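Local structure of cysteine synthase 3 (Entamoeba histolytica, 6KR5) at residues C277-G282 / L314-Y319; A262-R267 / Q328-S333; M54-D59 / G310-S315; A84-T89 / S110-E115; S189-G192 / T196-G199. The protein catalyses, with pyridoxal phosphate as cofactor, the replacement of the acetoxy group of O-acetyl-L-serine by sulfide, giving cysteine and acetate. All coordinates share one frame; numbering follows the deposited sequence.

In the fold
Four contacts are buried; contact 4 lies at the surface. Contacts 1, 3, 4 and 5 all reach pyridoxal phosphate: 54-59 carries its lysine, 189-192 and 196-199 hold its phosphate, 84-89 meets its O3 and 277-282 its ring nitrogen. Contacts 1 and 3 share Leu-314 and Ser-315 on the loop before helix 327-335, and both touch the second subunit. Contact 2, farther out, pairs two helices and is joined to contact 1 through Arg-267 and Leu-318. Chemistry follows place: charged and backbone groups in contact 3, water and phosphate in 5, apolar packing with a water bridge in 1, a lysine-serine bond beside apolar packing in 2, and sparse van der Waals touching in 4.

Contact 1 of 5, residues C277-G282 / L314-Y319; sequences CGMSSG and LSTDLY. With PLP (pyridoxal-5'-phosphate), chain D.
Met-279 and Leu-318 carry most of this contact, their side chains running past one another in opposite senses. Met-279 CG lies 4.1 Å from Leu-318 CD2, a purely apolar touch. Beyond it the methionine chain is extended, which takes its methyl on to the threonine two residues earlier in the partner loop: Met-279 CE stops 3.5 Å from Thr-316 OG1, the two side chains meeting tip to tip. That hydroxyl is already engaged, accepting from Leu-318 N at 3.1 Å in an ST turn and bonding to Tyr-313 O, so the methyl packs against an oxygen whose polar needs are met within its own loop.

Cys-277 takes part through its backbone. A water bonds to Cys-277 O at 2.8 Å and accepts from Tyr-319 OH at 2.5 Å, tying the approach to the helix to the tyrosine. This water lies at the edge of the Tyr-319 ring, in its plane, while Leu-318 CG covers one face 3.8 Å above the ring centre.

Gly-278 is the N-cap of the helix, and two residues on Ser-280 OG donates to N1 of pyridoxal phosphate at 2.6 Å. A serine facing the pyridine nitrogen is familiar from fold-type II enzymes and is consistent with an unprotonated N1. Around the contact, Trp-263 of helix 259-273 packs on both Met-279 and Leu-318, and Val-270 of that helix on Tyr-319. Leu-306 of strand 301-306 meets Cys-277, and Met-118 of the second subunit lies against Tyr-319.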
# COMPACT_ATOMS: atom_id res chain seq x y z
N CYS B 277 6.84 4.07 -6.90
CA CYS B 277 5.79 3.81 -7.87
C CYS B 277 6.18 2.68 -8.82
O CYS B 277 7.35 2.33 -8.96
CB CYS B 277 5.53 5.08 -8.68
SG CYS B 277 6.96 5.68 -9.66
N GLY B 278 5.18 2.11 -9.48
CA GLY B 278 5.38 0.97 -10.35
C GLY B 278 5.96 1.32 -11.72
O GLY B 278 6.34 2.46 -12.00
N MET B 279 6.04 0.29 -12.58
CA MET B 279 6.70 0.47 -13.88
C MET B 279 5.91 1.42 -14.78
O MET B 279 6.50 2.30 -15.43
CB MET B 279 6.87 -0.88 -14.58
CG MET B 279 7.78 -1.83 -13.84
SD MET B 279 7.84 -3.35 -14.80
CE MET B 279 9.26 -4.15 -14.04
N SER B 280 4.58 1.23 -14.87
CA SER B 280 3.78 2.12 -15.71
C SER B 280 3.77 3.54 -15.17
O SER B 280 3.62 4.50 -15.94
CB SER B 280 2.35 1.57 -15.83
OG SER B 280 1.69 1.61 -14.57
N SER B 281 3.96 3.69 -13.85
CA SER B 281 4.08 5.01 -13.25
C SER B 281 5.35 5.71 -13.72
O SER B 281 5.35 6.92 -13.96
CB SER B 281 4.09 4.88 -11.73
OG SER B 281 2.84 4.43 -11.24
N GLY B 282 6.45 4.95 -13.84
CA GLY B 282 7.66 5.51 -14.42
C GLY B 282 7.44 5.99 -15.84
O GLY B 282 7.92 7.06 -16.23
N LEU B 314 9.11 -6.16 -6.85
CA LEU B 314 10.39 -6.55 -6.26
C LEU B 314 10.91 -7.85 -6.85
O LEU B 314 12.12 -8.11 -6.79
CB LEU B 314 10.26 -6.68 -4.75
CG LEU B 314 9.87 -5.41 -4.01
CD1 LEU B 314 9.68 -5.74 -2.54
CD2 LEU B 314 10.92 -4.34 -4.20
N SER B 315 10.03 -8.68 -7.41
CA SER B 315 10.42 -9.91 -8.07
C SER B 315 11.07 -9.69 -9.43
O SER B 315 11.57 -10.64 -10.02
CB SER B 315 9.20 -10.82 -8.22
OG SER B 315 8.13 -10.12 -8.83
N THR B 316 11.06 -8.46 -9.93
CA THR B 316 11.71 -8.11 -11.18
C THR B 316 13.07 -7.49 -10.85
O THR B 316 13.49 -7.44 -9.68
CB THR B 316 10.82 -7.17 -12.00
OG1 THR B 316 10.88 -5.85 -11.44
CG2 THR B 316 9.38 -7.64 -11.97
N ASP B 317 13.78 -7.03 -11.86
CA ASP B 317 15.04 -6.34 -11.62
C ASP B 317 14.87 -4.83 -11.53
O ASP B 317 15.87 -4.11 -11.56
CB ASP B 317 16.07 -6.70 -12.69
CG ASP B 317 16.81 -7.99 -12.38
OD1 ASP B 317 16.47 -8.64 -11.36
OD2 ASP B 317 17.73 -8.36 -13.15
N LEU B 318 13.62 -4.35 -11.39
CA LEU B 318 13.36 -2.91 -11.38
C LEU B 318 14.25 -2.20 -10.37
O LEU B 318 14.71 -1.08 -10.62
CB LEU B 318 11.88 -2.63 -11.06
CG LEU B 318 11.42 -1.16 -10.95
CD1 LEU B 318 11.57 -0.43 -12.27
CD2 LEU B 318 9.98 -1.05 -10.47
N TYR B 319 14.53 -2.84 -9.24
CA TYR B 319 15.37 -2.25 -8.21
C TYR B 319 16.68 -2.98 -8.01
O TYR B 319 17.39 -2.72 -7.03
CB TYR B 319 14.60 -2.17 -6.91
CG TYR B 319 13.35 -1.36 -7.04
CD1 TYR B 319 13.41 -0.01 -7.36
CD2 TYR B 319 12.10 -1.95 -6.89
CE1 TYR B 319 12.28 0.74 -7.48
CE2 TYR B 319 10.97 -1.21 -7.02
CZ TYR B 319 11.05 0.13 -7.31
OH TYR B 319 9.91 0.87 -7.41
N1 PLP D . -0.57 0.35 -14.84
C2 PLP D . -1.02 -0.64 -14.01
C2A PLP D . -0.06 -1.21 -13.01
C3 PLP D . -2.33 -1.09 -14.10
O3 PLP D . -2.75 -2.08 -13.26
C4 PLP D . -3.18 -0.53 -15.04
C4A PLP D . -4.56 -1.06 -15.23
O4A PLP D . -4.95 -2.02 -14.56
C5 PLP D . -2.72 0.48 -15.88
C6 PLP D . -1.41 0.90 -15.78
C5A PLP D . -3.58 1.10 -16.96
O4P PLP D . -4.78 1.66 -16.50
P PLP D . -6.05 1.53 -17.48
O1P PLP D . -5.62 2.03 -18.85
O2P PLP D . -6.42 0.08 -17.55
O3P PLP D . -7.12 2.37 -16.89
O HOH W 1 9.74 3.33 -7.87

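Contact 2 of 5, residues A262-R267 / Q328-S333; sequences AWKMAR and QQVLDS
Ser-333 OG is gripped twice: it accepts from Lys-264 NZ at 2.9 Å and donates to Val-330 O at 2.8 Å. The second bond turns the hydroxyl back onto its own helix, one turn earlier, with the donor tilted 22° from the carbonyl plane. With its hydrogen spent there, the oxygen presents electron density to the ammonium group, a division of labour that links two helices through one small side chain.

Lys-264 is extended as far as CD and then bends at chi3 (70°). The bend drops CE to 3.3 Å from Ser-333 OG and sets NZ beside it. Lower down, Lys-264 CG passes 4.2 Å from Val-330 CG1, so the aliphatic part of the lysine serves as packing material while its charged end reaches Ser-333, an exposed residue; Glu-323 also packs on this lysine.

Met-265 sends its methyl toward the partner helix: Met-265 CE comes within 4.3 Å of Leu-331 CD2. It also packs on Leu-334 of that helix and on Leu-286 and Leu-289 of helix 279-292, which joins the pair to the rest of the fold. The Met-265 side chain is about 14 Å from the cofactor.

The axes of 262-267 and 328-333 approach to 10.8 Å, a rather wide spacing bridged by long side chains, and their N-to-C directions make an angle of 147°. This is the geometry of a roughly antiparallel helix pair, in which helix 327-335, near the C terminus, lies alongside helix 259-273 at the outside of the fold.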
# COMPACT_ATOMS: atom_id res chain seq x y z
N ALA B 262 11.20 3.89 -18.85
CA ALA B 262 10.18 3.80 -17.81
C ALA B 262 10.77 3.26 -16.51
O ALA B 262 10.48 3.77 -15.42
CB ALA B 262 9.02 2.91 -18.29
N TRP B 263 11.60 2.22 -16.60
CA TRP B 263 12.20 1.64 -15.41
C TRP B 263 13.16 2.62 -14.76
O TRP B 263 13.17 2.79 -13.53
CB TRP B 263 12.94 0.36 -15.75
CG TRP B 263 12.10 -0.73 -16.26
CD1 TRP B 263 10.74 -0.86 -16.17
CD2 TRP B 263 12.57 -1.90 -16.93
NE1 TRP B 263 10.33 -2.04 -16.77
CE2 TRP B 263 11.44 -2.69 -17.24
CE3 TRP B 263 13.84 -2.34 -17.33
CZ2 TRP B 263 11.55 -3.91 -17.90
CZ3 TRP B 263 13.94 -3.55 -17.99
CH2 TRP B 263 12.80 -4.31 -18.28
N LYS B 264 14.02 3.26 -15.57
CA LYS B 264 14.96 4.24 -15.03
C LYS B 264 14.22 5.40 -14.37
O LYS B 264 14.61 5.84 -13.28
CB LYS B 264 15.88 4.74 -16.15
CG LYS B 264 16.95 5.70 -15.66
CD LYS B 264 18.14 5.76 -16.61
CE LYS B 264 17.79 6.44 -17.90
NZ LYS B 264 18.90 6.41 -18.91
N MET B 265 13.15 5.89 -14.99
CA MET B 265 12.35 6.94 -14.37
C MET B 265 11.80 6.49 -13.02
O MET B 265 11.83 7.25 -12.04
CB MET B 265 11.20 7.35 -15.29
CG MET B 265 10.46 8.57 -14.78
SD MET B 265 11.32 10.11 -15.21
CE MET B 265 11.94 10.62 -13.61
N ALA B 266 11.27 5.26 -12.94
CA ALA B 266 10.71 4.78 -11.67
C ALA B 266 11.77 4.75 -10.58
O ALA B 266 11.50 5.12 -9.44
CB ALA B 266 10.10 3.39 -11.87
N ARG B 267 12.98 4.32 -10.92
CA ARG B 267 14.06 4.31 -9.94
C ARG B 267 14.41 5.72 -9.49
O ARG B 267 14.73 5.95 -8.32
CB ARG B 267 15.30 3.62 -10.51
CG ARG B 267 15.15 2.12 -10.63
CD ARG B 267 16.48 1.45 -10.95
NE ARG B 267 16.92 1.72 -12.32
CZ ARG B 267 16.59 0.98 -13.37
NH1 ARG B 267 15.80 -0.08 -13.23
NH2 ARG B 267 17.07 1.29 -14.57
N GLN B 328 21.53 14.70 -11.74
CA GLN B 328 21.55 15.47 -12.98
C GLN B 328 21.93 14.60 -14.16
O GLN B 328 21.38 14.75 -15.26
CB GLN B 328 22.47 16.68 -12.85
CG GLN B 328 21.77 17.88 -12.22
CD GLN B 328 20.39 18.15 -12.84
OE1 GLN B 328 19.38 18.19 -12.13
NE2 GLN B 328 20.36 18.36 -14.15
N GLN B 329 22.86 13.66 -13.97
CA GLN B 329 23.19 12.76 -15.08
C GLN B 329 21.98 11.94 -15.48
O GLN B 329 21.72 11.74 -16.67
CB GLN B 329 24.34 11.84 -14.70
CG GLN B 329 25.67 12.59 -14.55
CD GLN B 329 26.83 11.66 -14.25
OE1 GLN B 329 27.06 11.29 -13.09
NE2 GLN B 329 27.57 11.29 -15.29
N VAL B 330 21.23 11.44 -14.50
CA VAL B 330 20.07 10.61 -14.81
C VAL B 330 19.00 11.44 -15.49
O VAL B 330 18.43 11.02 -16.51
CB VAL B 330 19.54 9.93 -13.53
CG1 VAL B 330 18.19 9.29 -13.82
CG2 VAL B 330 20.51 8.88 -13.06
N LEU B 331 18.69 12.62 -14.95
CA LEU B 331 17.63 13.43 -15.56
C LEU B 331 18.03 13.94 -16.94
O LEU B 331 17.20 14.00 -17.84
CB LEU B 331 17.25 14.59 -14.65
CG LEU B 331 16.55 14.19 -13.35
CD1 LEU B 331 16.17 15.43 -12.58
CD2 LEU B 331 15.31 13.35 -13.64
N ASP B 332 19.31 14.30 -17.12
CA ASP B 332 19.78 14.68 -18.45
C ASP B 332 19.58 13.53 -19.44
O ASP B 332 19.15 13.76 -20.58
CB ASP B 332 21.25 15.07 -18.41
CG ASP B 332 21.47 16.52 -18.01
OD1 ASP B 332 20.50 17.31 -17.99
OD2 ASP B 332 22.63 16.88 -17.72
N SER B 333 19.88 12.30 -19.03
CA SER B 333 19.76 11.16 -19.94
C SER B 333 18.31 10.91 -20.34
O SER B 333 18.05 10.35 -21.41
CB SER B 333 20.36 9.91 -19.28
OG SER B 333 19.43 9.27 -18.42

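Contact 3 of 5, residues M54-D59 / G310-S315; sequences MSSVKD and GERYLS. With PLP (pyridoxal-5'-phosphate), chain D.
Arg-312 reaches across to the main chain of Met-54, where Met-54 O accepts from Arg-312 NH2 at 2.8 Å. A weaker bond from Arg-312 NH1 to the same oxygen of Met-54 spans 3.2 Å. Met-54 O lies at the guanidinium edge, nearly in its plane, whereas NH2 stands 44° out of the carbonyl plane, above it. A single bend at chi3 (-79°) in an otherwise extended chain steers the group there. Met-54 is folded at chi2 (-50°) and again at chi3, which brings its methyl back so that Met-54 CE lies 3.9 Å from Arg-312 NH2, the methionine chain running roughly perpendicular to that of the arginine.

The remaining donors of Arg-312 are used as well: NH1 bonds to Asn-88, and NE forms a salt bridge with Glu-311 of the second subunit, while Glu-311 in turn pairs with Arg-312 of that subunit. The arginine thus joins the dimer interface to the turn that leads into helix 58-72, the site of the Schiff-base lysine in this fold-type II family. Lys-58 NZ lies 1.3 Å from C4A of the cofactor, consistent with an internal aldimine, although the O4A modelled alongside is doubtful.

Ser-56 OG makes a capping bond in the turn before the helix, accepting from Lys-58 N at 3.0 Å. Met-54 N donates to the syn lone pair of Asp-59 OD2 at 2.8 Å, closing the turn, and Tyr-313 OH rests 3.6 Å from the cofactor methyl, C2A.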
# COMPACT_ATOMS: atom_id res chain seq x y z
N MET B 54 -5.96 -2.24 -1.87
CA MET B 54 -5.07 -3.23 -2.47
C MET B 54 -4.13 -2.59 -3.48
O MET B 54 -3.57 -3.27 -4.34
CB MET B 54 -5.87 -4.39 -3.07
CG MET B 54 -6.29 -5.42 -2.01
SD MET B 54 -4.95 -6.01 -0.93
CE MET B 54 -3.82 -6.66 -2.15
N SER B 55 -3.93 -1.27 -3.36
CA SER B 55 -2.72 -0.59 -3.84
C SER B 55 -2.62 -0.50 -5.35
O SER B 55 -1.51 -0.38 -5.89
CB SER B 55 -1.47 -1.24 -3.26
OG SER B 55 -1.55 -1.22 -1.84
N SER B 56 -3.74 -0.50 -6.06
CA SER B 56 -3.69 -0.14 -7.47
C SER B 56 -5.00 0.49 -7.89
O SER B 56 -6.03 0.37 -7.21
CB SER B 56 -3.37 -1.33 -8.37
OG SER B 56 -4.57 -1.98 -8.80
N VAL B 57 -4.95 1.15 -9.04
CA VAL B 57 -6.13 1.76 -9.65
C VAL B 57 -7.22 0.73 -9.89
O VAL B 57 -8.41 1.07 -9.93
CB VAL B 57 -5.70 2.47 -10.94
CG1 VAL B 57 -5.18 1.47 -11.95
CG2 VAL B 57 -6.83 3.30 -11.51
N LYS B 58 -6.85 -0.55 -10.05
CA LYS B 58 -7.86 -1.57 -10.34
C LYS B 58 -8.78 -1.85 -9.16
O LYS B 58 -9.81 -2.50 -9.36
CB LYS B 58 -7.19 -2.86 -10.80
CG LYS B 58 -6.40 -2.70 -12.09
CD LYS B 58 -7.20 -2.05 -13.20
CE LYS B 58 -6.56 -2.32 -14.54
NZ LYS B 58 -5.80 -1.12 -14.96
N ASP B 59 -8.46 -1.38 -7.96
CA ASP B 59 -9.46 -1.42 -6.88
C ASP B 59 -10.74 -0.73 -7.33
O ASP B 59 -11.85 -1.21 -7.05
CB ASP B 59 -8.93 -0.72 -5.63
CG ASP B 59 -7.94 -1.54 -4.84
OD1 ASP B 59 -7.19 -2.34 -5.43
OD2 ASP B 59 -7.91 -1.36 -3.60
N GLY B 310 5.76 0.27 -6.47
CA GLY B 310 6.92 -0.50 -6.86
C GLY B 310 7.12 -1.77 -6.07
O GLY B 310 7.78 -2.69 -6.56
N GLU B 311 6.55 -1.85 -4.86
CA GLU B 311 6.69 -3.05 -4.05
C GLU B 311 6.13 -4.28 -4.77
O GLU B 311 6.59 -5.40 -4.54
CB GLU B 311 6.00 -2.86 -2.70
CG GLU B 311 6.19 -4.05 -1.75
CD GLU B 311 5.65 -3.82 -0.36
OE1 GLU B 311 5.00 -2.78 -0.13
OE2 GLU B 311 5.89 -4.68 0.51
N ARG B 312 5.15 -4.08 -5.64
CA ARG B 312 4.58 -5.15 -6.44
C ARG B 312 5.54 -5.66 -7.52
O ARG B 312 5.21 -6.63 -8.21
CB ARG B 312 3.27 -4.66 -7.07
CG ARG B 312 2.29 -5.76 -7.50
CD ARG B 312 0.85 -5.29 -7.44
NE ARG B 312 0.33 -5.29 -6.08
CZ ARG B 312 -0.86 -4.81 -5.74
NH1 ARG B 312 -1.65 -4.29 -6.66
NH2 ARG B 312 -1.24 -4.84 -4.47
N TYR B 313 6.73 -5.05 -7.66
CA TYR B 313 7.68 -5.41 -8.70
C TYR B 313 9.04 -5.81 -8.13
O TYR B 313 10.02 -5.81 -8.87
CB TYR B 313 7.83 -4.26 -9.69
CG TYR B 313 6.49 -3.94 -10.28
CD1 TYR B 313 5.99 -4.68 -11.34
CD2 TYR B 313 5.69 -2.95 -9.73
CE1 TYR B 313 4.73 -4.42 -11.84
CE2 TYR B 313 4.45 -2.68 -10.22
CZ TYR B 313 3.97 -3.42 -11.28
OH TYR B 313 2.72 -3.16 -11.77
N LEU B 314 9.11 -6.16 -6.85
CA LEU B 314 10.39 -6.55 -6.26
C LEU B 314 10.91 -7.85 -6.85
O LEU B 314 12.12 -8.11 -6.79
CB LEU B 314 10.26 -6.68 -4.75
CG LEU B 314 9.87 -5.41 -4.01
CD1 LEU B 314 9.68 -5.74 -2.54
CD2 LEU B 314 10.92 -4.34 -4.20
N SER B 315 10.03 -8.68 -7.41
CA SER B 315 10.42 -9.91 -8.07
C SER B 315 11.07 -9.69 -9.43
O SER B 315 11.57 -10.64 -10.02
CB SER B 315 9.20 -10.82 -8.22
OG SER B 315 8.13 -10.12 -8.83
N1 PLP D . -0.57 0.35 -14.84
C2 PLP D . -1.02 -0.64 -14.01
C2A PLP D . -0.06 -1.21 -13.01
C3 PLP D . -2.33 -1.09 -14.10
O3 PLP D . -2.75 -2.08 -13.26
C4 PLP D . -3.18 -0.53 -15.04
C4A PLP D . -4.56 -1.06 -15.23
O4A PLP D . -4.95 -2.02 -14.56
C5 PLP D . -2.72 0.48 -15.88
C6 PLP D . -1.41 0.90 -15.78
C5A PLP D . -3.58 1.10 -16.96
O4P PLP D . -4.78 1.66 -16.50
P PLP D . -6.05 1.53 -17.48
O1P PLP D . -5.62 2.03 -18.85
O2P PLP D . -6.42 0.08 -17.55
O3P PLP D . -7.12 2.37 -16.89

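Contact 4 of 5, residues A84-T89 / S110-E115. With PLP (pyridoxal-5'-phosphate), chain D.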
# COMPACT_ATOMS: atom_id res chain seq x y z
N ALA B 84 -9.97 -13.23 -17.32
CA ALA B 84 -8.65 -13.73 -17.70
C ALA B 84 -7.66 -12.61 -17.44
O ALA B 84 -7.65 -11.60 -18.16
CB ALA B 84 -8.63 -14.16 -19.17
N THR B 85 -6.86 -12.76 -16.40
CA THR B 85 -5.94 -11.69 -16.01
C THR B 85 -4.87 -12.27 -15.11
O THR B 85 -5.14 -13.14 -14.29
CB THR B 85 -6.67 -10.56 -15.27
OG1 THR B 85 -5.72 -9.60 -14.78
CG2 THR B 85 -7.47 -11.08 -14.09
N SER B 86 -3.64 -11.78 -15.29
CA SER B 86 -2.53 -12.08 -14.41
C SER B 86 -2.08 -10.86 -13.61
O SER B 86 -1.08 -10.93 -12.89
CB SER B 86 -1.36 -12.64 -15.23
OG SER B 86 -1.75 -13.78 -15.99
N GLY B 87 -2.81 -9.75 -13.72
CA GLY B 87 -2.39 -8.50 -13.11
C GLY B 87 -3.32 -7.90 -12.09
O GLY B 87 -4.06 -8.60 -11.39
N ASN B 88 -3.29 -6.57 -11.99
CA ASN B 88 -4.01 -5.90 -10.91
C ASN B 88 -5.52 -6.05 -11.03
O ASN B 88 -6.22 -5.97 -10.02
CB ASN B 88 -3.62 -4.43 -10.88
CG ASN B 88 -2.23 -4.22 -10.37
OD1 ASN B 88 -1.75 -4.96 -9.50
ND2 ASN B 88 -1.56 -3.19 -10.88
N THR B 89 -6.05 -6.24 -12.24
CA THR B 89 -7.50 -6.40 -12.37
C THR B 89 -8.00 -7.57 -11.55
O THR B 89 -9.05 -7.49 -10.91
CB THR B 89 -7.86 -6.57 -13.84
OG1 THR B 89 -7.54 -5.35 -14.52
CG2 THR B 89 -9.35 -6.89 -14.02
N SER B 110 -0.15 -20.98 -15.36
CA SER B 110 0.22 -21.45 -14.02
C SER B 110 1.49 -20.78 -13.50
O SER B 110 1.66 -20.64 -12.28
CB SER B 110 0.41 -22.97 -14.03
OG SER B 110 1.65 -23.34 -14.61
N THR B 111 2.38 -20.36 -14.39
CA THR B 111 3.67 -19.81 -14.01
C THR B 111 3.68 -18.29 -13.97
O THR B 111 4.73 -17.70 -13.68
CB THR B 111 4.74 -20.30 -14.98
OG1 THR B 111 4.31 -20.08 -16.33
CG2 THR B 111 4.98 -21.79 -14.78
N MET B 112 2.54 -17.64 -14.20
CA MET B 112 2.49 -16.18 -14.31
C MET B 112 2.13 -15.54 -12.98
O MET B 112 1.20 -16.00 -12.30
CB MET B 112 1.47 -15.75 -15.38
CG MET B 112 1.70 -14.35 -15.91
SD MET B 112 3.21 -14.20 -16.88
CE MET B 112 3.16 -12.47 -17.36
N SER B 113 2.83 -14.45 -12.66
CA SER B 113 2.71 -13.66 -11.43
C SER B 113 2.27 -14.49 -10.23
O SER B 113 1.15 -14.35 -9.74
CB SER B 113 1.75 -12.49 -11.63
OG SER B 113 1.96 -11.52 -10.62
N VAL B 114 3.17 -15.36 -9.77
CA VAL B 114 2.86 -16.26 -8.66
C VAL B 114 2.55 -15.48 -7.39
O VAL B 114 1.76 -15.94 -6.56
CB VAL B 114 4.00 -17.27 -8.45
CG1 VAL B 114 4.05 -18.25 -9.61
CG2 VAL B 114 5.33 -16.54 -8.31
N GLU B 115 3.12 -14.29 -7.23
CA GLU B 115 2.77 -13.47 -6.07
C GLU B 115 1.34 -12.98 -6.16
O GLU B 115 0.60 -13.00 -5.17
CB GLU B 115 3.74 -12.28 -5.94
CG GLU B 115 5.18 -12.70 -5.79
CD GLU B 115 6.12 -11.50 -5.76
OE1 GLU B 115 6.01 -10.64 -6.65
OE2 GLU B 115 6.97 -11.44 -4.84
N1 PLP D . -0.57 0.35 -14.84
C2 PLP D . -1.02 -0.64 -14.01
C2A PLP D . -0.06 -1.21 -13.01
C3 PLP D . -2.33 -1.09 -14.10
O3 PLP D . -2.75 -2.08 -13.26
C4 PLP D . -3.18 -0.53 -15.04
C4A PLP D . -4.56 -1.06 -15.23
O4A PLP D . -4.95 -2.02 -14.56
C5 PLP D . -2.72 0.48 -15.88
C6 PLP D . -1.41 0.90 -15.78
C5A PLP D . -3.58 1.10 -16.96
O4P PLP D . -4.78 1.66 -16.50
P PLP D . -6.05 1.53 -17.48
O1P PLP D . -5.62 2.03 -18.85
O2P PLP D . -6.42 0.08 -17.55
O3P PLP D . -7.12 2.37 -16.89
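A flat group, the peptide after Ser-86, meets a methylene across the contact through its carbonyl oxygen: Ser-86 O lies 3.5 Å from Ser-113 CB. The neighbouring touch is of the same modest kind, Ser-86 OG standing 3.5 Å from Met-112 CG, with Ser-86 CB at 3.6 Å from that carbon. Both serines were modelled in two conformations, so the exact places of their hydroxyls are doubtful. Met-112 holds CG anti to its own N (chi1 -159°), which lays CB and CG along Ser-86 before the chain bends at chi2. The other polar end here, Ser-113 OG, is bonded to Arg-116 one turn into the helix that Ser-113 caps.

The sequence Thr-Ser-Gly-Asn-Thr at 85-89 matches the asparagine loop of cysteine synthases, which in relatives closes over the substrate carboxylate and probably does so here. In this enzyme it follows strand 80-84 and leads into helix 88-100, and it opens with an ST turn in which Gly-87 N donates to Thr-85 OG1 at 3.1 Å.

Deeper in, the amide of Asn-88 reaches the cofactor. Asn-88 ND2 donates to O3 of pyridoxal phosphate at 2.9 Å, along a fairly straight path (160°), and also bonds to Asp-308, two bonds that settle which end of the amide is the nitrogen. Ser-86 also rests on Met-108 and Pro-109 of strand 104-109.

Contact 5 of 5, residues S189-G192 / T196-G199; sequences SAVG and TVIG. With PLP (pyridoxal-5'-phosphate), chain D.
Ser-189 has OG anti to its backbone N (chi1 161°), a setting that aims the hydroxyl at the start of the helix, where Thr-196 CG2 lies 3.5 Å from Ser-189 OG. Thr-196 is turned the complementary way (chi1 -61°): its methyl faces the strand while OG1 donates to O3P of the cofactor phosphate at 2.7 Å. The same oxygen accepts from Thr-196 N at 2.9 Å. A water links the rest, bonding to Ser-189 OG at 2.9 Å, accepting from Val-197 N at 2.9 Å and donating to O1P of pyridoxal phosphate. O1P takes a second bond from Gly-192 N at 2.7 Å. The phosphate sits at the N-terminal end of helix 195-207, whose dipole would help to stabilise its charge; Thr-193 and Ala-194 complete this glycine-rich phosphate loop.

Farther along, Val-191 CG2 packs 3.7 Å from Val-197 CG1, the two valines crossing at a slant.

The strand and helix open a beta-alpha-beta unit: 186-190 pairs with 212-218, whose Val-213 and Ala-215 pack against Val-197, while Val-57, beside Lys-58, touches Thr-196.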
# COMPACT_ATOMS: atom_id res chain seq x y z
N SER B 189 -1.91 9.65 -18.66
CA SER B 189 -2.30 8.32 -18.20
C SER B 189 -1.70 7.27 -19.13
O SER B 189 -1.94 7.31 -20.35
CB SER B 189 -3.84 8.21 -18.15
OG SER B 189 -4.27 6.86 -18.13
N ALA B 190 -0.94 6.34 -18.56
CA ALA B 190 -0.48 5.18 -19.32
C ALA B 190 -1.62 4.18 -19.51
O ALA B 190 -2.39 3.92 -18.57
CB ALA B 190 0.70 4.52 -18.61
N VAL B 191 -1.73 3.60 -20.71
CA VAL B 191 -2.95 2.93 -21.17
C VAL B 191 -2.81 1.41 -21.09
O VAL B 191 -1.95 0.81 -21.76
CB VAL B 191 -3.32 3.35 -22.59
CG1 VAL B 191 -4.51 2.51 -23.09
CG2 VAL B 191 -3.64 4.83 -22.63
N GLY B 192 -3.67 0.78 -20.28
CA GLY B 192 -3.84 -0.66 -20.30
C GLY B 192 -5.19 -0.99 -20.91
O GLY B 192 -5.27 -1.30 -22.11
N THR B 196 -8.86 4.52 -17.60
CA THR B 196 -8.43 5.74 -16.92
C THR B 196 -8.35 6.91 -17.88
O THR B 196 -8.92 7.97 -17.62
CB THR B 196 -7.08 5.54 -16.23
OG1 THR B 196 -7.19 4.50 -15.25
CG2 THR B 196 -6.67 6.82 -15.53
N VAL B 197 -7.64 6.73 -19.00
CA VAL B 197 -7.41 7.87 -19.88
C VAL B 197 -8.73 8.37 -20.46
O VAL B 197 -8.97 9.58 -20.52
CB VAL B 197 -6.37 7.53 -20.97
CG1 VAL B 197 -6.89 6.54 -22.01
CG2 VAL B 197 -5.86 8.81 -21.66
N ILE B 198 -9.63 7.45 -20.82
CA ILE B 198 -10.90 7.85 -21.40
C ILE B 198 -11.85 8.35 -20.32
O ILE B 198 -12.52 9.38 -20.50
CB ILE B 198 -11.53 6.69 -22.20
CG1 ILE B 198 -10.61 6.26 -23.36
CG2 ILE B 198 -12.93 7.08 -22.71
CD1 ILE B 198 -10.06 7.41 -24.19
N GLY B 199 -11.93 7.64 -19.19
CA GLY B 199 -12.83 8.07 -18.13
C GLY B 199 -12.43 9.39 -17.51
O GLY B 199 -13.26 10.28 -17.33
N1 PLP D . -0.57 0.35 -14.84
C2 PLP D . -1.02 -0.64 -14.01
C2A PLP D . -0.06 -1.21 -13.01
C3 PLP D . -2.33 -1.09 -14.10
O3 PLP D . -2.75 -2.08 -13.26
C4 PLP D . -3.18 -0.53 -15.04
C4A PLP D . -4.56 -1.06 -15.23
O4A PLP D . -4.95 -2.02 -14.56
C5 PLP D . -2.72 0.48 -15.88
C6 PLP D . -1.41 0.90 -15.78
C5A PLP D . -3.58 1.10 -16.96
O4P PLP D . -4.78 1.66 -16.50
P PLP D . -6.05 1.53 -17.48
O1P PLP D . -5.62 2.03 -18.85
O2P PLP D . -6.42 0.08 -17.55
O3P PLP D . -7.12 2.37 -16.89
O HOH W 2 -5.67 4.66 -19.48